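Local coordinates for protein SAM-dependent O-methyltransferase (Leptospira interrogans, PDB 2HNK) that probably transfers a methyl group from S-adenosylmethionine to a hydroxyl oxygen of an acceptor, and is seen here with the product S-adenosyl-L-homocysteine bound, at residues C[155-160]-C[199-204]; C[119-124]-C[161-166]; C[178-183]-C[223-228]; C[67-72]-C[88-93]. All coordinates share one frame; numbering follows the deposited sequence.

Contact 1 of 4, residues C[155-160]-C[199-204]; sequences ADKENY and VGIRKF. With SAH (S-adenosyl-L-homocysteine), chain O.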
# COMPACT_ATOMS: atom_id res chain seq x y z
N ALA C 155 1.74 -15.64 10.92
CA ALA C 155 1.79 -16.90 11.66
C ALA C 155 1.98 -16.66 13.16
O ALA C 155 1.47 -15.67 13.70
CB ALA C 155 2.89 -17.81 11.10
N ASP C 156 2.69 -17.56 13.83
CA ASP C 156 2.93 -17.43 15.27
C ASP C 156 3.89 -16.26 15.54
O ASP C 156 4.99 -16.21 15.01
CB ASP C 156 3.42 -18.74 15.88
CG ASP C 156 4.67 -19.28 15.21
OD1 ASP C 156 4.68 -19.37 13.96
OD2 ASP C 156 5.64 -19.60 15.94
N LYS C 157 3.42 -15.32 16.36
CA LYS C 157 4.04 -14.00 16.50
C LYS C 157 5.41 -14.05 17.16
O LYS C 157 6.30 -13.27 16.81
CB LYS C 157 3.11 -13.06 17.27
CG LYS C 157 1.64 -13.08 16.85
CD LYS C 157 1.47 -12.72 15.37
CE LYS C 157 0.04 -12.97 14.90
NZ LYS C 157 -0.02 -13.17 13.43
N GLU C 158 5.56 -14.96 18.12
CA GLU C 158 6.82 -15.08 18.87
C GLU C 158 7.97 -15.48 17.95
O GLU C 158 9.14 -15.20 18.25
CB GLU C 158 6.68 -16.08 20.01
CG GLU C 158 6.53 -17.51 19.55
CD GLU C 158 6.15 -18.44 20.67
OE1 GLU C 158 5.59 -17.96 21.69
OE2 GLU C 158 6.40 -19.66 20.52
N ASN C 159 7.64 -16.12 16.82
CA ASN C 159 8.62 -16.52 15.82
C ASN C 159 8.88 -15.55 14.67
O ASN C 159 9.65 -15.87 13.77
CB ASN C 159 8.29 -17.91 15.28
CG ASN C 159 9.03 -19.02 16.02
OD1 ASN C 159 10.13 -18.80 16.54
ND2 ASN C 159 8.44 -20.20 16.07
N TYR C 160 8.25 -14.36 14.71
CA TYR C 160 8.43 -13.35 13.65
C TYR C 160 9.91 -13.01 13.39
O TYR C 160 10.33 -12.99 12.23
CB TYR C 160 7.65 -12.07 13.97
CG TYR C 160 6.22 -11.98 13.44
CD1 TYR C 160 5.41 -13.11 13.31
CD2 TYR C 160 5.68 -10.73 13.09
CE1 TYR C 160 4.10 -13.00 12.83
CE2 TYR C 160 4.36 -10.61 12.61
CZ TYR C 160 3.58 -11.75 12.49
OH TYR C 160 2.29 -11.63 12.03
N VAL C 199 6.79 -9.75 22.46
CA VAL C 199 8.25 -9.64 22.35
C VAL C 199 8.70 -9.94 20.91
O VAL C 199 9.46 -9.17 20.33
CB VAL C 199 8.99 -10.51 23.42
CG1 VAL C 199 10.51 -10.54 23.19
CG2 VAL C 199 8.69 -10.00 24.85
N GLY C 200 8.22 -11.04 20.34
CA GLY C 200 8.54 -11.41 18.95
C GLY C 200 8.26 -10.30 17.95
O GLY C 200 9.13 -9.95 17.16
N ILE C 201 7.07 -9.73 18.02
CA ILE C 201 6.68 -8.60 17.16
C ILE C 201 7.55 -7.35 17.34
O ILE C 201 8.01 -6.77 16.35
CB ILE C 201 5.16 -8.29 17.29
CG1 ILE C 201 4.34 -9.50 16.84
CG2 ILE C 201 4.78 -7.02 16.50
CD1 ILE C 201 2.89 -9.44 17.21
N ARG C 202 7.80 -6.94 18.59
CA ARG C 202 8.72 -5.82 18.89
C ARG C 202 10.10 -6.02 18.28
O ARG C 202 10.64 -5.11 17.65
CB ARG C 202 8.89 -5.61 20.39
CG ARG C 202 7.79 -4.81 21.06
CD ARG C 202 8.30 -4.20 22.38
NE ARG C 202 7.17 -3.88 23.26
CZ ARG C 202 6.76 -4.64 24.27
NH1 ARG C 202 7.38 -5.77 24.57
NH2 ARG C 202 5.72 -4.27 25.00
N LYS C 203 10.66 -7.21 18.50
CA LYS C 203 11.96 -7.60 17.94
C LYS C 203 11.95 -7.57 16.42
O LYS C 203 12.91 -7.12 15.80
CB LYS C 203 12.34 -9.00 18.41
CG LYS C 203 12.85 -9.10 19.83
CD LYS C 203 13.37 -10.49 20.09
CE LYS C 203 14.72 -10.46 20.79
NZ LYS C 203 15.58 -11.58 20.31
N PHE C 204 10.88 -8.09 15.83
CA PHE C 204 10.69 -8.04 14.38
C PHE C 204 10.67 -6.59 13.89
O PHE C 204 11.42 -6.25 12.97
CB PHE C 204 9.40 -8.78 13.98
CG PHE C 204 9.04 -8.64 12.53
CD1 PHE C 204 9.57 -9.52 11.58
CD2 PHE C 204 8.18 -7.63 12.11
CE1 PHE C 204 9.24 -9.40 10.24
CE2 PHE C 204 7.84 -7.50 10.76
CZ PHE C 204 8.37 -8.39 9.82
N SAH O . -3.99 -15.31 7.15
CA SAH O . -5.15 -15.81 7.96
CB SAH O . -4.89 -15.59 9.45
CG SAH O . -3.70 -16.38 10.00
SD SAH O . -4.01 -16.85 11.71
C SAH O . -6.50 -15.22 7.53
O SAH O . -7.56 -15.63 8.02
OXT SAH O . -6.58 -14.32 6.69
C5' SAH O . -2.44 -17.73 11.92
C4' SAH O . -2.41 -19.15 11.36
O4' SAH O . -1.07 -19.60 11.36
C3' SAH O . -3.21 -20.14 12.19
O3' SAH O . -4.10 -20.82 11.34
C2' SAH O . -2.21 -21.13 12.76
O2' SAH O . -2.70 -22.45 12.66
C1' SAH O . -0.99 -20.93 11.86
N9 SAH O . 0.30 -21.18 12.53
C8 SAH O . 0.62 -21.05 13.87
N7 SAH O . 1.92 -21.40 14.04
C5 SAH O . 2.44 -21.75 12.84
C6 SAH O . 3.70 -22.19 12.43
N6 SAH O . 4.69 -22.33 13.30
N1 SAH O . 3.92 -22.48 11.10
C2 SAH O . 2.91 -22.33 10.16
N3 SAH O . 1.66 -21.90 10.57
C4 SAH O . 1.43 -21.62 11.88
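This is a buried, apolar contact without a cross-segment hydrogen bond, where the loop leaving strand 148-153 and the start of helix 160-170 rest on helix 196-210. Y160 turns the edge of its ring to the face of F204, a T-shaped pair with centroids 5.4 Å apart and planes at 72°. F204 has CG anti to its backbone N (chi1 173°), and Y160 CD2 sits 4.0 Å above the F204 ring plane, toward its rim. Beside the rings, K157 and I201 run alongside each other, I201 CD1 touching K157 CB at 3.6 Å. The lack of a side chain at G200 lets its CA come within 3.6 Å of K157 O, so the backbones pack closely.

The K157 chain bends at chi2 (-58°), which carries NZ back to A155 O at 2.9 Å and to Y160 OH at 3.1 Å. D156 OD1, facing the ligand, lies 3.0 Å from SAH N6. Apolar packing on the helix side thus backs a loop that presents D156 to the adenine amine, while K157 and Y160 tie it to its own backbone and, through N181 and D180 O, to the end of strand 175-180; a salt bridge to D154 probably balances the lysine charge.

Contact 2 of 4, residues C[119-124]-C[161-166]; sequences GSALET and PNYYPL. With SAH (S-adenosyl-L-homocysteine), chain O.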
# COMPACT_ATOMS: atom_id res chain seq x y z
N GLY C 119 2.57 -28.30 8.13
CA GLY C 119 3.75 -28.52 8.95
C GLY C 119 4.25 -27.20 9.47
O GLY C 119 3.63 -26.16 9.23
N SER C 120 5.38 -27.24 10.17
CA SER C 120 6.07 -26.07 10.69
C SER C 120 6.62 -25.19 9.57
O SER C 120 7.32 -25.69 8.67
CB SER C 120 7.20 -26.52 11.63
OG SER C 120 8.37 -25.73 11.47
N ALA C 121 6.32 -23.89 9.62
CA ALA C 121 6.73 -22.97 8.56
C ALA C 121 8.23 -22.70 8.54
O ALA C 121 8.82 -22.55 7.47
CB ALA C 121 5.96 -21.67 8.63
N LEU C 122 8.86 -22.66 9.72
CA LEU C 122 10.33 -22.59 9.77
C LEU C 122 10.97 -23.69 8.92
O LEU C 122 11.87 -23.42 8.12
CB LEU C 122 10.85 -22.63 11.21
CG LEU C 122 10.56 -21.42 12.11
CD1 LEU C 122 10.98 -21.70 13.55
CD2 LEU C 122 11.24 -20.15 11.60
N GLU C 123 10.47 -24.92 9.07
CA GLU C 123 10.91 -26.06 8.27
C GLU C 123 10.57 -25.94 6.80
O GLU C 123 11.41 -26.20 5.95
CB GLU C 123 10.24 -27.32 8.78
CG GLU C 123 10.96 -28.04 9.87
CD GLU C 123 10.40 -29.43 10.05
OE1 GLU C 123 9.83 -29.71 11.14
OE2 GLU C 123 10.50 -30.22 9.07
N THR C 124 9.32 -25.58 6.51
CA THR C 124 8.85 -25.46 5.14
C THR C 124 9.72 -24.47 4.37
O THR C 124 10.09 -24.71 3.22
CB THR C 124 7.37 -25.07 5.09
OG1 THR C 124 6.59 -26.09 5.73
CG2 THR C 124 6.89 -24.89 3.65
N PRO C 161 10.70 -12.72 14.46
CA PRO C 161 12.13 -12.47 14.20
C PRO C 161 12.90 -13.66 13.60
O PRO C 161 13.94 -13.45 13.00
CB PRO C 161 12.69 -12.09 15.58
CG PRO C 161 11.71 -12.59 16.57
CD PRO C 161 10.38 -12.60 15.90
N ASN C 162 12.38 -14.87 13.73
CA ASN C 162 13.01 -16.03 13.09
C ASN C 162 12.58 -16.25 11.64
O ASN C 162 13.36 -16.78 10.83
CB ASN C 162 12.78 -17.30 13.92
CG ASN C 162 13.32 -17.16 15.33
OD1 ASN C 162 14.43 -16.67 15.54
ND2 ASN C 162 12.51 -17.55 16.31
N TYR C 163 11.35 -15.85 11.30
CA TYR C 163 10.89 -15.92 9.92
C TYR C 163 11.64 -14.92 9.04
O TYR C 163 11.97 -15.22 7.89
CB TYR C 163 9.37 -15.71 9.84
CG TYR C 163 8.57 -16.84 10.46
CD1 TYR C 163 8.70 -18.14 9.99
CD2 TYR C 163 7.68 -16.60 11.52
CE1 TYR C 163 7.98 -19.19 10.55
CE2 TYR C 163 6.94 -17.65 12.09
CZ TYR C 163 7.11 -18.94 11.60
OH TYR C 163 6.41 -20.01 12.13
N TYR C 164 11.92 -13.76 9.62
CA TYR C 164 12.51 -12.63 8.89
C TYR C 164 13.72 -12.97 8.00
O TYR C 164 13.67 -12.74 6.79
CB TYR C 164 12.79 -11.46 9.84
CG TYR C 164 13.28 -10.22 9.15
CD1 TYR C 164 12.44 -9.50 8.30
CD2 TYR C 164 14.58 -9.76 9.33
CE1 TYR C 164 12.89 -8.35 7.64
CE2 TYR C 164 15.04 -8.61 8.69
CZ TYR C 164 14.19 -7.92 7.84
OH TYR C 164 14.64 -6.78 7.20
N PRO C 165 14.82 -13.51 8.58
CA PRO C 165 15.97 -13.85 7.71
C PRO C 165 15.65 -14.84 6.59
O PRO C 165 16.19 -14.70 5.50
CB PRO C 165 17.01 -14.43 8.69
CG PRO C 165 16.22 -14.79 9.93
CD PRO C 165 15.10 -13.81 10.00
N LEU C 166 14.77 -15.80 6.85
CA LEU C 166 14.33 -16.77 5.84
C LEU C 166 13.50 -16.14 4.70
O LEU C 166 13.64 -16.52 3.52
CB LEU C 166 13.53 -17.91 6.49
CG LEU C 166 14.08 -18.70 7.70
CD1 LEU C 166 13.03 -19.71 8.20
CD2 LEU C 166 15.39 -19.43 7.38
N SAH O . -3.99 -15.31 7.15
CA SAH O . -5.15 -15.81 7.96
CB SAH O . -4.89 -15.59 9.45
CG SAH O . -3.70 -16.38 10.00
SD SAH O . -4.01 -16.85 11.71
C SAH O . -6.50 -15.22 7.53
O SAH O . -7.56 -15.63 8.02
OXT SAH O . -6.58 -14.32 6.69
C5' SAH O . -2.44 -17.73 11.92
C4' SAH O . -2.41 -19.15 11.36
O4' SAH O . -1.07 -19.60 11.36
C3' SAH O . -3.21 -20.14 12.19
O3' SAH O . -4.10 -20.82 11.34
C2' SAH O . -2.21 -21.13 12.76
O2' SAH O . -2.70 -22.45 12.66
C1' SAH O . -0.99 -20.93 11.86
N9 SAH O . 0.30 -21.18 12.53
C8 SAH O . 0.62 -21.05 13.87
N7 SAH O . 1.92 -21.40 14.04
C5 SAH O . 2.44 -21.75 12.84
C6 SAH O . 3.70 -22.19 12.43
N6 SAH O . 4.69 -22.33 13.30
N1 SAH O . 3.92 -22.48 11.10
C2 SAH O . 2.91 -22.33 10.16
N3 SAH O . 1.66 -21.90 10.57
C4 SAH O . 1.43 -21.62 11.88
O HOH W 1 7.53 -22.85 12.68
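L122 is the main bump here. Its CG stands beside the backbone N, anti to the carbonyl carbon (chi1 -69°), and the branch ending in CD2 drops into a hollow on helix 160-170 bounded by the CD1-CE1 side of Y163, N162 CB and L166 CD1. CD2 meets Y163 CE1 at 3.6 Å and L166 CD1 at 3.9 Å, so one methyl group touches all three residues. The L122 and Y163 side chains cross at about a right angle. A121 adds a smaller knob on the same ring, its CB 3.7 Å from Y163 CE1, while the backbone N of L122 lies in the ring plane at its edge.

Y163 lies pressed along the start of helix 121-130, with L125 of that helix and I67 of strand 63-67 also against it. Its phenol reaches past the helix end: Y163 OH is hydrogen-bonded to D156 OD1 and lies 3.1 Å from SAH N6. A water links the phenol to the adenine, donating to Y163 OH and accepting from SAH N6 and from L122 N. S120, the N-cap, accepts from E123 N through OG at 3.3 Å and also bonds this water.

On the ligand side A121 supplies both shape and polarity. Its CB packs 3.3 Å from SAH N1, and its N-H bonds the same N1 at 3.2 Å. Two helix starts, wedged together by leucine and tyrosine, thus form the adenine end of the cofactor pocket in this Rossmann-like methyltransferase, where a backbone N-H reads adenine N1.

Contact 3 of 4, residues C[178-183]-C[223-228]; sequences IADNVL and DGVSLV
N181 takes a backbone turn with positive phi, and its CG lies anti to the carbonyl carbon (chi1 -65°); D223 instead holds CG anti to its backbone N (chi1 -168°). The two side chains therefore cross at about a right angle, and N181 ND2 meets the anti lone pair of D223 OD2 at 2.9 Å, almost straight (173°) and in the amide plane. D223 OD1 is held by D185 N, so both carboxylate oxygens have a donor.

Beyond this corner the strands run antiparallel. A179 and S226 form a hydrogen-bonded pair, A179 N reaching S226 O at 2.9 Å and S226 N returning to A179 O at 3.0 Å. Past the strand pairing, in the turn 181-183, L183 N bonds D223 O at 3.0 Å, and V182 CG2 packs 3.3 Å from the carbonyl carbon of G224. A water donates to D180 OD1 and G224 O and accepts from D223 N. I178 CG2 lies alongside V225 CG1 at 3.6 Å.

Helix 46-59 covers that face through L52 and L55, and helix 196-210 lays F204 on A179. Strand 225-230 is the antiparallel neighbour of 175-180 in the seven-stranded 3-2-1-4-5-7-6 sheet of class I SAM methyltransferases, flanked here by strands 148-153 and 214-219.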
# COMPACT_ATOMS: atom_id res chain seq x y z
N ILE C 178 4.86 -8.43 3.39
CA ILE C 178 3.73 -7.80 4.04
C ILE C 178 3.55 -8.49 5.39
O ILE C 178 3.26 -9.67 5.46
CB ILE C 178 2.43 -7.91 3.18
CG1 ILE C 178 2.68 -7.37 1.75
CG2 ILE C 178 1.28 -7.18 3.85
CD1 ILE C 178 1.47 -7.42 0.83
N ALA C 179 3.75 -7.74 6.47
CA ALA C 179 3.69 -8.31 7.80
C ALA C 179 2.45 -7.87 8.57
O ALA C 179 2.20 -6.67 8.72
CB ALA C 179 4.97 -7.99 8.59
N ASP C 180 1.69 -8.84 9.03
CA ASP C 180 0.45 -8.60 9.77
C ASP C 180 0.66 -8.49 11.29
O ASP C 180 1.63 -9.03 11.83
CB ASP C 180 -0.55 -9.72 9.46
CG ASP C 180 -2.00 -9.28 9.64
OD1 ASP C 180 -2.33 -8.16 9.19
OD2 ASP C 180 -2.80 -10.05 10.24
N ASN C 181 -0.25 -7.79 11.97
CA ASN C 181 -0.29 -7.71 13.45
C ASN C 181 0.88 -6.98 14.10
O ASN C 181 1.17 -7.20 15.29
CB ASN C 181 -0.43 -9.11 14.08
CG ASN C 181 -1.75 -9.78 13.75
OD1 ASN C 181 -1.80 -10.74 12.98
ND2 ASN C 181 -2.83 -9.28 14.33
N VAL C 182 1.53 -6.09 13.36
CA VAL C 182 2.75 -5.43 13.82
C VAL C 182 2.52 -4.45 14.97
O VAL C 182 3.48 -4.00 15.60
CB VAL C 182 3.56 -4.77 12.65
CG1 VAL C 182 4.14 -5.85 11.71
CG2 VAL C 182 2.72 -3.76 11.87
N LEU C 183 1.27 -4.13 15.25
CA LEU C 183 0.94 -3.25 16.38
C LEU C 183 0.39 -4.03 17.59
O LEU C 183 0.35 -3.50 18.69
CB LEU C 183 0.01 -2.11 15.95
CG LEU C 183 0.64 -1.10 14.98
CD1 LEU C 183 -0.37 -0.06 14.54
CD2 LEU C 183 1.88 -0.44 15.57
N ASP C 223 -4.62 -4.32 12.42
CA ASP C 223 -3.81 -4.37 13.64
C ASP C 223 -2.35 -3.96 13.36
O ASP C 223 -1.41 -4.43 14.02
CB ASP C 223 -3.88 -5.78 14.24
CG ASP C 223 -3.29 -5.86 15.65
OD1 ASP C 223 -3.48 -4.91 16.44
OD2 ASP C 223 -2.65 -6.88 15.95
N GLY C 224 -2.18 -3.08 12.37
CA GLY C 224 -0.86 -2.69 11.88
C GLY C 224 -0.43 -3.61 10.76
O GLY C 224 -0.49 -4.83 10.89
N VAL C 225 -0.03 -3.02 9.63
CA VAL C 225 0.51 -3.80 8.51
C VAL C 225 1.79 -3.13 8.01
O VAL C 225 1.76 -1.97 7.58
CB VAL C 225 -0.51 -3.95 7.35
CG1 VAL C 225 0.09 -4.79 6.24
CG2 VAL C 225 -1.82 -4.59 7.83
N SER C 226 2.90 -3.86 8.10
CA SER C 226 4.18 -3.35 7.63
C SER C 226 4.44 -3.77 6.21
O SER C 226 4.33 -4.95 5.87
CB SER C 226 5.34 -3.82 8.51
OG SER C 226 5.43 -3.00 9.65
N LEU C 227 4.78 -2.79 5.39
CA LEU C 227 5.22 -3.03 4.03
C LEU C 227 6.73 -2.96 4.05
O LEU C 227 7.30 -1.90 4.29
CB LEU C 227 4.62 -1.98 3.09
CG LEU C 227 3.08 -1.92 3.08
CD1 LEU C 227 2.57 -0.87 2.11
CD2 LEU C 227 2.47 -3.30 2.76
N VAL C 228 7.36 -4.11 3.85
CA VAL C 228 8.82 -4.23 3.95
C VAL C 228 9.40 -4.65 2.59
O VAL C 228 9.30 -5.81 2.18
CB VAL C 228 9.24 -5.25 5.05
CG1 VAL C 228 10.75 -5.26 5.22
CG2 VAL C 228 8.57 -4.94 6.37
O HOH W 2 -2.83 -6.25 11.01

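Contact 4 of 4, residues C[67-72]-C[88-93]; sequences IGTFTG and ILCCDV. With SAH (S-adenosyl-L-homocysteine), chain O.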
# COMPACT_ATOMS: atom_id res chain seq x y z
N ILE C 67 2.66 -17.20 5.10
CA ILE C 67 3.05 -17.90 6.32
C ILE C 67 1.94 -17.69 7.35
O ILE C 67 1.88 -16.65 8.03
CB ILE C 67 4.40 -17.38 6.90
CG1 ILE C 67 5.51 -17.38 5.83
CG2 ILE C 67 4.83 -18.23 8.09
CD1 ILE C 67 6.62 -16.39 6.13
N GLY C 68 1.06 -18.69 7.47
CA GLY C 68 -0.10 -18.59 8.34
C GLY C 68 -1.35 -18.33 7.54
O GLY C 68 -1.62 -17.19 7.11
N THR C 69 -2.14 -19.38 7.37
CA THR C 69 -3.28 -19.38 6.46
C THR C 69 -4.65 -19.41 7.14
O THR C 69 -5.59 -18.77 6.66
CB THR C 69 -3.14 -20.52 5.43
OG1 THR C 69 -2.03 -20.21 4.59
CG2 THR C 69 -4.39 -20.69 4.57
N PHE C 70 -4.76 -20.17 8.24
CA PHE C 70 -6.01 -20.27 9.01
C PHE C 70 -7.15 -20.70 8.08
O PHE C 70 -6.94 -21.60 7.25
CB PHE C 70 -6.28 -18.94 9.73
CG PHE C 70 -7.38 -19.00 10.77
CD1 PHE C 70 -7.54 -20.12 11.59
CD2 PHE C 70 -8.23 -17.91 10.95
CE1 PHE C 70 -8.55 -20.15 12.56
CE2 PHE C 70 -9.24 -17.94 11.91
CZ PHE C 70 -9.40 -19.06 12.71
N THR C 71 -8.32 -20.07 8.18
CA THR C 71 -9.48 -20.48 7.37
C THR C 71 -9.46 -19.91 5.94
O THR C 71 -10.39 -20.13 5.16
CB THR C 71 -10.82 -20.15 8.06
OG1 THR C 71 -10.83 -18.78 8.45
CG2 THR C 71 -11.01 -21.04 9.29
N GLY C 72 -8.42 -19.15 5.62
CA GLY C 72 -8.06 -18.84 4.24
C GLY C 72 -8.43 -17.52 3.59
O GLY C 72 -8.23 -17.37 2.38
N ILE C 88 0.43 -19.01 -5.49
CA ILE C 88 0.70 -18.79 -4.05
C ILE C 88 0.92 -20.11 -3.29
O ILE C 88 0.15 -21.05 -3.43
CB ILE C 88 -0.43 -17.92 -3.37
CG1 ILE C 88 -0.20 -17.80 -1.85
CG2 ILE C 88 -1.82 -18.46 -3.68
CD1 ILE C 88 -1.14 -16.83 -1.14
N LEU C 89 1.99 -20.16 -2.49
CA LEU C 89 2.17 -21.23 -1.52
C LEU C 89 1.71 -20.79 -0.12
O LEU C 89 2.14 -19.75 0.38
CB LEU C 89 3.64 -21.69 -1.46
CG LEU C 89 4.06 -22.64 -0.33
CD1 LEU C 89 3.38 -23.99 -0.44
CD2 LEU C 89 5.57 -22.84 -0.31
N CYS C 90 0.85 -21.60 0.48
CA CYS C 90 0.33 -21.37 1.82
C CYS C 90 0.94 -22.35 2.82
O CYS C 90 0.95 -23.55 2.60
CB CYS C 90 -1.18 -21.54 1.83
SG CYS C 90 -2.04 -20.30 0.89
N CYS C 91 1.45 -21.80 3.93
CA CYS C 91 2.07 -22.60 4.98
C CYS C 91 1.25 -22.46 6.25
O CYS C 91 1.01 -21.34 6.72
CB CYS C 91 3.48 -22.09 5.29
SG CYS C 91 4.57 -21.92 3.88
N ASP C 92 0.82 -23.60 6.79
CA ASP C 92 0.04 -23.63 8.01
C ASP C 92 0.27 -24.96 8.70
O ASP C 92 0.57 -25.97 8.05
CB ASP C 92 -1.45 -23.44 7.69
CG ASP C 92 -2.23 -22.85 8.86
OD1 ASP C 92 -2.60 -23.59 9.79
OD2 ASP C 92 -2.50 -21.63 8.84
N VAL C 93 0.14 -24.96 10.02
CA VAL C 93 0.26 -26.17 10.82
C VAL C 93 -1.04 -26.97 10.91
O VAL C 93 -1.02 -28.13 11.33
CB VAL C 93 0.74 -25.86 12.27
CG1 VAL C 93 2.20 -25.46 12.27
CG2 VAL C 93 -0.13 -24.78 12.92
N SAH O . -3.99 -15.31 7.15
CA SAH O . -5.15 -15.81 7.96
CB SAH O . -4.89 -15.59 9.45
CG SAH O . -3.70 -16.38 10.00
SD SAH O . -4.01 -16.85 11.71
C SAH O . -6.50 -15.22 7.53
O SAH O . -7.56 -15.63 8.02
OXT SAH O . -6.58 -14.32 6.69
C5' SAH O . -2.44 -17.73 11.92
C4' SAH O . -2.41 -19.15 11.36
O4' SAH O . -1.07 -19.60 11.36
C3' SAH O . -3.21 -20.14 12.19
O3' SAH O . -4.10 -20.82 11.34
C2' SAH O . -2.21 -21.13 12.76
O2' SAH O . -2.70 -22.45 12.66
C1' SAH O . -0.99 -20.93 11.86
N9 SAH O . 0.30 -21.18 12.53
C8 SAH O . 0.62 -21.05 13.87
N7 SAH O . 1.92 -21.40 14.04
C5 SAH O . 2.44 -21.75 12.84
C6 SAH O . 3.70 -22.19 12.43
N6 SAH O . 4.69 -22.33 13.30
N1 SAH O . 3.92 -22.48 11.10
C2 SAH O . 2.91 -22.33 10.16
N3 SAH O . 1.66 -21.90 10.57
C4 SAH O . 1.43 -21.62 11.88
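D92 points its carboxylate across to the loop after strand 63-67, with CG anti to the backbone N (chi1 -154°), and one oxygen gathers that loop. OD2 takes T69 N at 2.7 Å through its anti lone pair and F70 N at 2.8 Å from above the carboxylate plane. The same group faces the ligand: SAH O2' donates to OD1 and SAH O3' to OD2, each at 3.1 Å. With S94 N also bonded to OD1, the aspartate is gripped on both oxygens, which would favour its charged form.

T69 and F70 diverge from this anchor. T69 aims its side chain at the strand, OG1 packing 3.2 Å from C90 CB while it bonds E66. F70 points away from the strand, beside the ligand: its CB lies 3.3 Å from SAH O3', and its ring has SAH O in plane at the edge.

One residue before T69, G68 N bonds C91 O at 2.8 Å, nearly along the C=O axis, extending the parallel pairing of I67 with C91. G68 O accepts from the SAH amine. A glycine-bearing loop after strand 63-67, joined to an acidic residue ending strand 87-92 that binds both ribose hydroxyls, is the cofactor signature of Rossmann-fold methyltransferases.

Contacts 1, 2 and 4 surround one SAH. Contact 4 takes the amino-acid and ribose portions and lays V93 against the adenine, while contacts 1 and 2, their centres about 11 Å apart, meet there, where D156 OD1 and Y163 OH approach to 2.6 Å. Contact 2 joins contact 4 where G119 N lies 3.1 Å from D92 O, and A121 CB packs on I67 CG2. Contact 3 lies off the ligand, its centre about 17 Å from those of contacts 2 and 4, but reaches contact 1: Y160 OH is 2.7 Å from D180 O, and K157 NZ 3.0 Å from N181 OD1. Contact 1 thereby ties the antiparallel end of the sheet to the pocket.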